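Local coordinates for protein soluble lytic murein transglycosylase (Pseudomonas aeruginosa, PDB 5OHU) that cleaves the glycan strands of bacterial peptidoglycan as a Slt-family lytic transglycosylase, acting in both exolytic and endolytic fashion, at residues Leu176-Val181 with Pro205-Gln210; Leu196-Ala201 with Leu213-Ala218. All blocks are in the same frame, centred on the assembly; numbering follows the deposited sequence.

Contact 1. Residues Leu176-Val181 with Pro205-Gln210; sequences LTEEKV and PTLGNQ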
ATOM      1  N   LEU A 176     -13.467  30.898 -12.040  1.00 30.08           N
ATOM      2  CA  LEU A 176     -12.276  30.736 -11.211  1.00 34.18           C
ATOM      3  C   LEU A 176     -12.206  31.905 -10.235  1.00 29.61           C
ATOM      4  O   LEU A 176     -11.561  32.925 -10.473  1.00 35.70           O
ATOM      5  CB  LEU A 176     -11.029  30.636 -12.080  1.00 28.88           C
ATOM      6  CG  LEU A 176      -9.745  30.471 -11.270  1.00 30.37           C
ATOM      7  CD1 LEU A 176      -9.775  29.174 -10.491  1.00 32.85           C
ATOM      8  CD2 LEU A 176      -8.546  30.530 -12.183  1.00 33.03           C
ATOM      9  N   THR A 177     -12.908  31.757  -9.122  1.00 27.67           N
ATOM     10  CA  THR A 177     -12.936  32.819  -8.128  1.00 33.83           C
ATOM     11  C   THR A 177     -11.659  32.806  -7.299  1.00 32.39           C
ATOM     12  O   THR A 177     -10.917  31.822  -7.268  1.00 22.80           O
ATOM     13  CB  THR A 177     -14.142  32.675  -7.204  1.00 32.05           C
ATOM     14  OG1 THR A 177     -13.928  31.565  -6.326  1.00 39.27           O
ATOM     15  CG2 THR A 177     -15.419  32.450  -8.020  1.00 28.44           C
ATOM     16  N   GLU A 178     -11.406  33.925  -6.613  1.00 35.56           N
ATOM     17  CA  GLU A 178     -10.263  33.964  -5.707  1.00 30.11           C
ATOM     18  C   GLU A 178     -10.358  32.864  -4.653  1.00 21.51           C
ATOM     19  O   GLU A 178      -9.345  32.266  -4.279  1.00 28.48           O
ATOM     20  CB  GLU A 178     -10.138  35.336  -5.040  1.00 33.23           C
ATOM     21  CG  GLU A 178      -8.938  35.403  -4.096  1.00 37.96           C
ATOM     22  CD  GLU A 178      -8.686  36.780  -3.522  1.00 40.93           C
ATOM     23  OE1 GLU A 178      -9.651  37.431  -3.071  1.00 43.58           O
ATOM     24  OE2 GLU A 178      -7.513  37.207  -3.528  1.00 42.87           O
ATOM     25  N   GLU A 179     -11.569  32.549  -4.196  1.00 17.14           N
ATOM     26  CA  GLU A 179     -11.711  31.513  -3.181  1.00 20.28           C
ATOM     27  C   GLU A 179     -11.244  30.153  -3.708  1.00 24.71           C
ATOM     28  O   GLU A 179     -10.611  29.384  -2.981  1.00 18.88           O
ATOM     29  CB  GLU A 179     -13.166  31.467  -2.708  1.00 25.08           C
ATOM     30  CG  GLU A 179     -13.499  30.378  -1.676  1.00 41.85           C
ATOM     31  CD  GLU A 179     -12.784  30.576  -0.331  1.00 59.39           C
ATOM     32  OE1 GLU A 179     -12.669  29.596   0.429  1.00 64.16           O
ATOM     33  OE2 GLU A 179     -12.312  31.698  -0.029  1.00 67.87           O
ATOM     34  N   LYS A 180     -11.508  29.858  -4.989  1.00 25.36           N
ATOM     35  CA  LYS A 180     -11.058  28.592  -5.572  1.00 22.19           C
ATOM     36  C   LYS A 180      -9.553  28.576  -5.811  1.00 21.58           C
ATOM     37  O   LYS A 180      -8.924  27.516  -5.706  1.00 20.85           O
ATOM     38  CB  LYS A 180     -11.796  28.318  -6.883  1.00 23.55           C
ATOM     39  CG  LYS A 180     -13.294  28.207  -6.712  1.00 24.86           C
ATOM     40  CD  LYS A 180     -13.974  28.172  -8.062  1.00 30.11           C
ATOM     41  CE  LYS A 180     -15.471  28.015  -7.927  1.00 24.71           C
ATOM     42  NZ  LYS A 180     -16.138  28.306  -9.225  1.00 24.60           N
ATOM     43  N   VAL A 181      -8.959  29.721  -6.152  1.00 14.04           N
ATOM     44  CA  VAL A 181      -7.503  29.817  -6.160  1.00 23.71           C
ATOM     45  C   VAL A 181      -6.958  29.521  -4.772  1.00 24.62           C
ATOM     46  O   VAL A 181      -6.008  28.745  -4.604  1.00 18.19           O
ATOM     47  CB  VAL A 181      -7.051  31.206  -6.646  1.00 26.26           C
ATOM     48  CG1 VAL A 181      -5.518  31.252  -6.762  1.00 14.12           C
ATOM     49  CG2 VAL A 181      -7.710  31.545  -7.969  1.00 14.34           C
ATOM     50  N   PRO A 205      -6.106  38.120  -6.079  1.00 42.52           N
ATOM     51  CA  PRO A 205      -6.298  39.585  -6.173  1.00 40.17           C
ATOM     52  C   PRO A 205      -6.158  40.312  -4.846  1.00 38.32           C
ATOM     53  O   PRO A 205      -5.513  41.362  -4.793  1.00 43.80           O
ATOM     54  CB  PRO A 205      -7.721  39.718  -6.735  1.00 37.95           C
ATOM     55  CG  PRO A 205      -8.036  38.402  -7.329  1.00 42.45           C
ATOM     56  CD  PRO A 205      -7.280  37.373  -6.560  1.00 35.55           C
ATOM     57  N   THR A 206      -6.764  39.798  -3.774  1.00 32.19           N
ATOM     58  CA  THR A 206      -6.757  40.475  -2.485  1.00 27.19           C
ATOM     59  C   THR A 206      -5.988  39.739  -1.397  1.00 30.89           C
ATOM     60  O   THR A 206      -5.676  40.351  -0.370  1.00 28.88           O
ATOM     61  CB  THR A 206      -8.193  40.698  -1.982  1.00 33.57           C
ATOM     62  OG1 THR A 206      -8.687  39.498  -1.373  1.00 30.10           O
ATOM     63  CG2 THR A 206      -9.102  41.090  -3.124  1.00 36.23           C
ATOM     64  N   LEU A 207      -5.680  38.455  -1.584  1.00 28.35           N
ATOM     65  CA  LEU A 207      -5.138  37.632  -0.514  1.00 27.42           C
ATOM     66  C   LEU A 207      -3.676  37.263  -0.730  1.00 26.45           C
ATOM     67  O   LEU A 207      -3.182  36.320  -0.097  1.00 28.84           O
ATOM     68  CB  LEU A 207      -5.978  36.368  -0.353  1.00 32.86           C
ATOM     69  CG  LEU A 207      -7.384  36.532   0.214  1.00 29.52           C
ATOM     70  CD1 LEU A 207      -8.124  35.204   0.156  1.00 18.30           C
ATOM     71  CD2 LEU A 207      -7.284  37.026   1.634  1.00 31.36           C
ATOM     72  N   GLY A 208      -2.974  37.984  -1.606  1.00 21.27           N
ATOM     73  CA  GLY A 208      -1.592  37.636  -1.910  1.00 22.50           C
ATOM     74  C   GLY A 208      -0.670  37.617  -0.700  1.00 36.46           C
ATOM     75  O   GLY A 208       0.281  36.832  -0.659  1.00 36.65           O
ATOM     76  N   ASN A 209      -0.925  38.482   0.290  1.00 31.67           N
ATOM     77  CA  ASN A 209      -0.111  38.497   1.503  1.00 35.83           C
ATOM     78  C   ASN A 209      -0.286  37.211   2.292  1.00 33.10           C
ATOM     79  O   ASN A 209       0.688  36.518   2.603  1.00 31.76           O
ATOM     80  CB  ASN A 209      -0.474  39.694   2.385  1.00 44.73           C
ATOM     81  CG  ASN A 209       0.098  40.998   1.873  1.00 54.78           C
ATOM     82  OD1 ASN A 209       0.989  41.012   1.019  1.00 61.92           O
ATOM     83  ND2 ASN A 209      -0.416  42.106   2.397  1.00 48.58           N
ATOM     84  N   GLN A 210      -1.533  36.894   2.652  1.00 24.72           N
ATOM     85  CA  GLN A 210      -1.801  35.668   3.381  1.00 20.04           C
ATOM     86  C   GLN A 210      -1.363  34.441   2.591  1.00 22.05           C
ATOM     87  O   GLN A 210      -0.956  33.439   3.187  1.00 23.40           O
ATOM     88  CB  GLN A 210      -3.288  35.575   3.725  1.00 24.80           C
ATOM     89  CG  GLN A 210      -3.771  36.620   4.699  1.00 31.03           C
ATOM     90  CD  GLN A 210      -4.377  37.820   3.999  1.00 51.24           C
ATOM     91  OE1 GLN A 210      -3.919  38.232   2.929  1.00 51.23           O
ATOM     92  NE2 GLN A 210      -5.429  38.382   4.595  1.00 63.03           N
TER
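With CG of Glu178 anti to the backbone N (chi1 -179°) and the chain straight beyond it, the carboxylate reaches across to Pro205, Thr206 and Leu207, while the first torsion of Thr206 turns OG1 back to meet it. In this largely helical fold the contact ties the first turn of helix 178-190 to the loop that leads into helix 208-219. Thr177 is the N-cap of the first helix: its OG1 accepts from Lys180 N at 3.2 Å, and Glu178 follows as the first helical residue. Leu207 is the N-cap of the second helix. Glu178 OE2 takes two backbone N-H groups that approach from opposite faces of the carboxylate plane, both on the syn side. Thr206 N to Glu178 OE2 is 2.7 Å and fairly straight (155°); Leu207 N to the same oxygen is 2.9 Å and more bent (135°). The other oxygen, Glu178 OE1, receives the hydroxyl of Thr206 from OG1 at 2.8 Å, so three bonds restrain the rotation of the acid. Because the carboxylate sits at the N-terminal end of helix 208-219, that helix's dipole would probably favour its negative charge. Apolar atoms border the group: Leu207 CD1 stands 4.0 Å from Glu178 CD, and the ring carbon Pro205 CD makes a tight contact, 3.0 Å from Glu178 OE2.

Contact 2. Residues Leu196-Ala201 with Leu213-Ala218; sequences LASHLA and LMVSVA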
ATOM      1  N   LEU A 196       4.108  25.398  -7.344  1.00 20.15           N
ATOM      2  CA  LEU A 196       2.692  25.560  -7.637  1.00 18.43           C
ATOM      3  C   LEU A 196       2.035  26.544  -6.669  1.00 25.56           C
ATOM      4  O   LEU A 196       1.403  27.516  -7.094  1.00 27.12           O
ATOM      5  CB  LEU A 196       1.999  24.199  -7.585  1.00 13.26           C
ATOM      6  CG  LEU A 196       0.487  24.267  -7.828  1.00 19.03           C
ATOM      7  CD1 LEU A 196       0.139  24.988  -9.099  1.00 13.41           C
ATOM      8  CD2 LEU A 196      -0.158  22.884  -7.774  1.00 26.51           C
ATOM      9  N   ALA A 197       2.187  26.311  -5.358  1.00 20.88           N
ATOM     10  CA  ALA A 197       1.511  27.147  -4.362  1.00 17.99           C
ATOM     11  C   ALA A 197       1.895  28.613  -4.514  1.00 18.28           C
ATOM     12  O   ALA A 197       1.036  29.504  -4.441  1.00 22.66           O
ATOM     13  CB  ALA A 197       1.838  26.648  -2.950  1.00 16.64           C
ATOM     14  N   SER A 198       3.177  28.880  -4.756  1.00 15.78           N
ATOM     15  CA  SER A 198       3.618  30.259  -4.912  1.00 30.27           C
ATOM     16  C   SER A 198       3.081  30.873  -6.195  1.00 30.96           C
ATOM     17  O   SER A 198       2.775  32.071  -6.222  1.00 38.98           O
ATOM     18  CB  SER A 198       5.144  30.339  -4.879  1.00 27.56           C
ATOM     19  OG  SER A 198       5.630  30.006  -3.592  1.00 37.73           O
ATOM     20  N   HIS A 199       2.951  30.080  -7.260  1.00 25.01           N
ATOM     21  CA  HIS A 199       2.313  30.584  -8.474  1.00 20.35           C
ATOM     22  C   HIS A 199       0.840  30.903  -8.230  1.00 24.68           C
ATOM     23  O   HIS A 199       0.344  31.952  -8.664  1.00 25.40           O
ATOM     24  CB  HIS A 199       2.479  29.571  -9.597  1.00 27.58           C
ATOM     25  CG  HIS A 199       3.864  29.524 -10.156  1.00 50.53           C
ATOM     26  ND1 HIS A 199       4.473  28.350 -10.546  1.00 60.07           N
ATOM     27  CD2 HIS A 199       4.761  30.510 -10.395  1.00 61.18           C
ATOM     28  CE1 HIS A 199       5.686  28.613 -10.996  1.00 67.09           C
ATOM     29  NE2 HIS A 199       5.886  29.916 -10.916  1.00 69.31           N
ATOM     30  N   LEU A 200       0.120  30.019  -7.530  1.00 17.44           N
ATOM     31  CA  LEU A 200      -1.247  30.354  -7.143  1.00 22.62           C
ATOM     32  C   LEU A 200      -1.282  31.605  -6.275  1.00 25.03           C
ATOM     33  O   LEU A 200      -2.180  32.440  -6.418  1.00 29.83           O
ATOM     34  CB  LEU A 200      -1.903  29.176  -6.422  1.00 17.36           C
ATOM     35  CG  LEU A 200      -2.034  27.908  -7.278  1.00 17.97           C
ATOM     36  CD1 LEU A 200      -2.459  26.736  -6.423  1.00 15.76           C
ATOM     37  CD2 LEU A 200      -3.062  28.106  -8.366  1.00 16.10           C
ATOM     38  N   ALA A 201      -0.301  31.758  -5.383  1.00 18.96           N
ATOM     39  CA  ALA A 201      -0.283  32.915  -4.496  1.00 25.83           C
ATOM     40  C   ALA A 201      -0.155  34.213  -5.283  1.00 31.52           C
ATOM     41  O   ALA A 201      -0.787  35.223  -4.940  1.00 32.48           O
ATOM     42  CB  ALA A 201       0.856  32.775  -3.481  1.00 23.31           C
ATOM     43  N   LEU A 213       2.124  33.951   3.126  1.00 19.37           N
ATOM     44  CA  LEU A 213       2.248  33.498   4.501  1.00 18.82           C
ATOM     45  C   LEU A 213       1.930  32.023   4.604  1.00 22.39           C
ATOM     46  O   LEU A 213       2.578  31.284   5.361  1.00 26.15           O
ATOM     47  CB  LEU A 213       1.313  34.315   5.388  1.00 22.67           C
ATOM     48  CG  LEU A 213       1.723  34.612   6.816  1.00 24.74           C
ATOM     49  CD1 LEU A 213       3.198  35.051   6.841  1.00 20.71           C
ATOM     50  CD2 LEU A 213       0.809  35.720   7.371  1.00 18.17           C
ATOM     51  N   MET A 214       0.923  31.573   3.855  1.00 16.32           N
ATOM     52  CA  MET A 214       0.618  30.152   3.841  0.58 18.14           C
ATOM     53  C   MET A 214       1.828  29.343   3.394  1.00 18.42           C
ATOM     54  O   MET A 214       2.185  28.348   4.031  1.00 15.28           O
ATOM     55  CB  MET A 214      -0.585  29.871   2.946  0.58 23.15           C
ATOM     56  CG  MET A 214      -0.917  28.392   2.845  0.58 22.07           C
ATOM     57  SD  MET A 214      -2.608  28.122   2.292  0.58 26.93           S
ATOM     58  CE  MET A 214      -3.512  28.447   3.804  0.58 29.08           C
ATOM     59  N   VAL A 215       2.486  29.772   2.314  1.00 15.06           N
ATOM     60  CA  VAL A 215       3.630  29.014   1.811  1.00 16.37           C
ATOM     61  C   VAL A 215       4.755  28.991   2.846  1.00 16.16           C
ATOM     62  O   VAL A 215       5.331  27.939   3.135  1.00 20.50           O
ATOM     63  CB  VAL A 215       4.104  29.580   0.456  1.00 16.11           C
ATOM     64  CG1 VAL A 215       5.379  28.851  -0.013  1.00 15.80           C
ATOM     65  CG2 VAL A 215       2.981  29.477  -0.600  1.00 13.54           C
ATOM     66  N   SER A 216       5.080  30.154   3.417  1.00 16.44           N
ATOM     67  CA  SER A 216       6.140  30.238   4.422  1.00 13.82           C
ATOM     68  C   SER A 216       5.849  29.356   5.632  1.00 13.92           C
ATOM     69  O   SER A 216       6.741  28.668   6.138  1.00 14.83           O
ATOM     70  CB  SER A 216       6.320  31.685   4.863  1.00 16.27           C
ATOM     71  OG  SER A 216       7.380  31.775   5.808  1.00 27.48           O
ATOM     72  N   VAL A 217       4.605  29.364   6.103  1.00 13.37           N
ATOM     73  CA  VAL A 217       4.238  28.553   7.256  1.00 13.15           C
ATOM     74  C   VAL A 217       4.263  27.074   6.897  1.00 12.84           C
ATOM     75  O   VAL A 217       4.648  26.232   7.714  1.00 17.49           O
ATOM     76  CB  VAL A 217       2.861  28.997   7.788  1.00 13.21           C
ATOM     77  CG1 VAL A 217       2.268  27.972   8.745  1.00 12.96           C
ATOM     78  CG2 VAL A 217       2.975  30.367   8.449  1.00 15.30           C
ATOM     79  N   ALA A 218       3.834  26.723   5.680  1.00 14.65           N
ATOM     80  CA  ALA A 218       3.895  25.317   5.289  1.00 13.39           C
ATOM     81  C   ALA A 218       5.337  24.829   5.275  1.00 13.50           C
ATOM     82  O   ALA A 218       5.616  23.691   5.661  1.00 15.27           O
ATOM     83  CB  ALA A 218       3.236  25.103   3.923  1.00 21.24           C
TER
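Ala197 opens the contact, turning its methyl toward Val215 where two helices of the largely helical fold, 194-201 and 208-219, pack with their chains running in opposite directions. This is helix-on-helix packing built from small side chains. The backbones approach most closely at this pair, with Ala197 CA 6.8 Å from Val215 CA. Ala197 CB lies 3.9 Å from Val215 CG2, an apolar contact. Ala197 also touches Leu185 of helix 178-190, and it is buried.

Next in sequence, Ser198 flanks the same valine. Its OG stands anti to the carbonyl carbon and beside the backbone N (chi1 -67°), from where it bonds back to Tyr194 O one turn earlier. The hydroxyl is thereby supplied with a partner inside its own helix, and it meets the valine by van der Waals contact alone, with Ser198 OG 3.8 Å from Val215 CG1.

Leu200 rests on Arg184 of helix 178-190. One turn beyond Ala197, Ala201 again turns its methyl toward the second helix. Its nitrogen closes the turn, Ala201 N bonding to Ala197 O at 2.8 Å. The methyl itself stays too far for close packing, with Ala201 CB 4.9 Å from Val215 CG2.

Across the interface Val215 presents both methyls. Its chi1 of 175° sets CG1 anti to the backbone N and CG2 beside it, which divides the work: CG1 meets the serine, while CG2 lies near both Ala197 and Ser198, with Val215 CG2 4.0 Å from Ser198 OG.

How the contacts relate
Contact 1 and contact 2 have centres about 11 Å apart and share helix 208-219, contact 1 holding its start and contact 2 its later turns. Their segments alternate along the chain, in the order 176-181, 196-201, 205-210, 213-218. Helices 178-190, 194-201 and 208-219 are consecutive, and side chains of each touch the others. The two contacts touch directly, Val181 CG1 packing 3.6 Å from Leu200 O. They differ in character: contact 1 is a hydrogen-bonded surface contact, contact 2 a mostly buried van der Waals contact. Together they fix helix 208-219 to both preceding helices, far from the centre of the chain, which lies about 36 Å from the centre of contact 1 and about 30 Å from that of contact 2.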